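Local coordinates for proximal thread matrix protein 1 (Mytilus galloprovincialis, PDB 4CN9) that is a matrix protein of the mussel byssus that binds collagen and zinc and carries two von Willebrand factor type A domains, at residues I393-V398 with I408-S413. Residues are numbered along the deposited sequence; the frame is centred on the assembly and turned at random.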
ATOM      1  N   ILE A 393      -5.528   6.264   1.716  1.00 17.94           N
ATOM      2  CA  ILE A 393      -6.225   7.153   0.787  1.00 15.15           C
ATOM      3  C   ILE A 393      -6.538   6.487  -0.550  1.00 16.41           C
ATOM      4  O   ILE A 393      -5.651   5.945  -1.240  1.00 16.17           O
ATOM      5  CB  ILE A 393      -5.419   8.450   0.529  1.00 16.73           C
ATOM      6  CG1 ILE A 393      -5.065   9.132   1.860  1.00 18.33           C
ATOM      7  CG2 ILE A 393      -6.204   9.381  -0.379  1.00 13.51           C
ATOM      8  CD1 ILE A 393      -4.218  10.381   1.718  1.00 18.54           C
ATOM      9  N   VAL A 394      -7.817   6.541  -0.905  1.00 14.74           N
ATOM     10  CA  VAL A 394      -8.312   6.084  -2.192  1.00 14.38           C
ATOM     11  C   VAL A 394      -8.682   7.336  -3.023  1.00 12.05           C
ATOM     12  O   VAL A 394      -9.293   8.249  -2.487  1.00 14.86           O
ATOM     13  CB  VAL A 394      -9.560   5.202  -1.975  1.00 16.47           C
ATOM     14  CG1 VAL A 394     -10.185   4.781  -3.294  1.00 17.47           C
ATOM     15  CG2 VAL A 394      -9.206   3.988  -1.119  1.00 17.24           C
ATOM     16  N   ALA A 395      -8.287   7.371  -4.298  1.00 14.71           N
ATOM     17  CA  ALA A 395      -8.474   8.538  -5.171  1.00 17.13           C
ATOM     18  C   ALA A 395      -9.232   8.173  -6.453  1.00 16.64           C
ATOM     19  O   ALA A 395      -8.811   7.299  -7.198  1.00 15.33           O
ATOM     20  CB  ALA A 395      -7.112   9.155  -5.555  1.00 15.08           C
ATOM     21  N   ILE A 396     -10.323   8.888  -6.713  1.00 14.11           N
ATOM     22  CA  ILE A 396     -11.178   8.643  -7.858  1.00 14.26           C
ATOM     23  C   ILE A 396     -11.342   9.901  -8.695  1.00 14.56           C
ATOM     24  O   ILE A 396     -11.712  10.945  -8.171  1.00 16.96           O
ATOM     25  CB  ILE A 396     -12.586   8.206  -7.404  1.00 16.10           C
ATOM     26  CG1 ILE A 396     -12.490   6.948  -6.543  1.00 16.94           C
ATOM     27  CG2 ILE A 396     -13.510   8.027  -8.608  1.00 17.36           C
ATOM     28  CD1 ILE A 396     -13.691   6.702  -5.648  1.00 19.28           C
ATOM     29  N   GLY A 397     -11.057   9.791  -9.992  1.00 16.87           N
ATOM     30  CA  GLY A 397     -11.317  10.855 -10.956  1.00 16.13           C
ATOM     31  C   GLY A 397     -12.476  10.494 -11.883  1.00 17.49           C
ATOM     32  O   GLY A 397     -12.569   9.363 -12.372  1.00 16.91           O
ATOM     33  N   VAL A 398     -13.371  11.449 -12.116  1.00 19.72           N
ATOM     34  CA  VAL A 398     -14.519  11.247 -12.998  1.00 22.22           C
ATOM     35  C   VAL A 398     -14.516  12.276 -14.111  1.00 26.56           C
ATOM     36  O   VAL A 398     -14.415  13.486 -13.854  1.00 27.89           O
ATOM     37  CB  VAL A 398     -15.839  11.389 -12.231  1.00 25.35           C
ATOM     38  CG1 VAL A 398     -17.020  10.973 -13.106  1.00 31.69           C
ATOM     39  CG2 VAL A 398     -15.805  10.571 -10.967  1.00 22.94           C
ATOM     40  N   ILE A 408      -2.607   9.939  -8.435  1.00 15.87           N
ATOM     41  CA  ILE A 408      -1.499   9.057  -8.088  1.00 17.01           C
ATOM     42  C   ILE A 408      -0.699   9.649  -6.931  1.00 18.44           C
ATOM     43  O   ILE A 408      -0.299   8.926  -6.017  1.00 17.56           O
ATOM     44  CB  ILE A 408      -0.580   8.779  -9.308  1.00 20.18           C
ATOM     45  CG1 ILE A 408      -1.283   7.862 -10.322  1.00 21.71           C
ATOM     46  CG2 ILE A 408       0.726   8.134  -8.857  1.00 24.57           C
ATOM     47  CD1 ILE A 408      -0.596   7.826 -11.710  1.00 25.79           C
ATOM     48  N   ASN A 409      -0.496  10.968  -6.934  1.00 18.02           N
ATOM     49  CA  ASN A 409       0.212  11.602  -5.827  1.00 19.39           C
ATOM     50  C   ASN A 409      -0.477  11.440  -4.478  1.00 21.36           C
ATOM     51  O   ASN A 409       0.189  11.275  -3.459  1.00 21.98           O
ATOM     52  CB  ASN A 409       0.426  13.094  -6.071  1.00 21.04           C
ATOM     53  CG  ASN A 409       1.416  13.367  -7.187  1.00 25.75           C
ATOM     54  OD1 ASN A 409       2.116  12.466  -7.652  1.00 27.37           O
ATOM     55  ND2 ASN A 409       1.483  14.620  -7.612  1.00 29.78           N
ATOM     56  N   ILE A 410      -1.801  11.527  -4.449  1.00 17.59           N
ATOM     57  CA  ILE A 410      -2.482  11.527  -3.166  1.00 18.87           C
ATOM     58  C   ILE A 410      -2.803  10.137  -2.650  1.00 15.93           C
ATOM     59  O   ILE A 410      -2.882   9.954  -1.456  1.00 16.96           O
ATOM     60  CB  ILE A 410      -3.774  12.382  -3.147  1.00 21.91           C
ATOM     61  CG1 ILE A 410      -4.889  11.718  -3.920  1.00 20.50           C
ATOM     62  CG2 ILE A 410      -3.512  13.798  -3.669  1.00 23.12           C
ATOM     63  CD1 ILE A 410      -6.249  12.357  -3.659  1.00 27.55           C
ATOM     64  N   ALA A 411      -3.024   9.177  -3.536  1.00 16.57           N
ATOM     65  CA  ALA A 411      -3.424   7.839  -3.106  1.00 17.26           C
ATOM     66  C   ALA A 411      -2.292   7.116  -2.390  1.00 17.92           C
ATOM     67  O   ALA A 411      -1.117   7.427  -2.592  1.00 17.14           O
ATOM     68  CB  ALA A 411      -3.898   7.019  -4.279  1.00 18.14           C
ATOM     69  N   SER A 412      -2.662   6.132  -1.575  1.00 18.03           N
ATOM     70  CA  SER A 412      -1.699   5.335  -0.821  1.00 16.78           C
ATOM     71  C   SER A 412      -0.983   4.353  -1.746  1.00 19.84           C
ATOM     72  O   SER A 412       0.078   3.802  -1.409  1.00 19.37           O
ATOM     73  CB  SER A 412      -2.398   4.582   0.323  1.00 16.07           C
ATOM     74  OG  SER A 412      -2.732   5.443   1.405  1.00 19.61           O
ATOM     75  N   SER A 413      -1.583   4.135  -2.910  1.00 17.73           N
ATOM     76  CA  SER A 413      -1.027   3.279  -3.922  1.00 20.70           C
ATOM     77  C   SER A 413      -1.717   3.555  -5.243  1.00 19.91           C
ATOM     78  O   SER A 413      -2.890   3.921  -5.272  1.00 18.00           O
ATOM     79  CB  SER A 413      -1.227   1.808  -3.523  1.00 18.15           C
ATOM     80  OG  SER A 413      -0.833   0.965  -4.580  1.00 21.64           O
TER
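S412 and I393 grip each other through two hydrogen bonds that use both backbone polar atoms of I393. The amide N of I393 reaches S412 OG at 2.9 Å in a nearly straight bond (169°), and S412 N returns a bond of 3.0 Å to I393 O, also nearly straight. S412 OG lies anti to its own carbonyl carbon (chi1 -75°); this torsion turns it to the side of its own amide, and hydroxyl and amide face I393 together. At I393 O the S412 donor stands 16° out of the carbonyl plane, and A411 CA adds a CA-H...O contact at 3.5 Å. The apolar part runs along the same face of the strand. A395 CB touches both CG1 and CD1 of I410, each at 3.8 Å, and meets A411 CB at 4.1 Å. I410 CG1 sits between backbone N and carbonyl carbon, the position from which it meets the A395 methyl. I393 CG2 is looser against I410 CD1, at 4.4 Å. The I393 methyls CG2 and CD1 instead rest on I410 O, both at 3.5 Å, an oxygen already hydrogen-bonded by R387 of helix 379-388. Strand 391-398 lies between parallel strands 362-369 and 417-420; the contact joins it to the end of helix 404-410 within the beta-alpha-beta unit that continues to 417-420, in the second von Willebrand factor A domain. An alanine in place of S412 would probably leave the I393 amide without its hydroxyl acceptor, while the bond from the residue 412 amide to I393 O could persist. The chemistry thus pairs a polar clasp, which ties the chain leaving the helix to the strand backbone, with a small buried apolar patch that seats the last helical turn on A395.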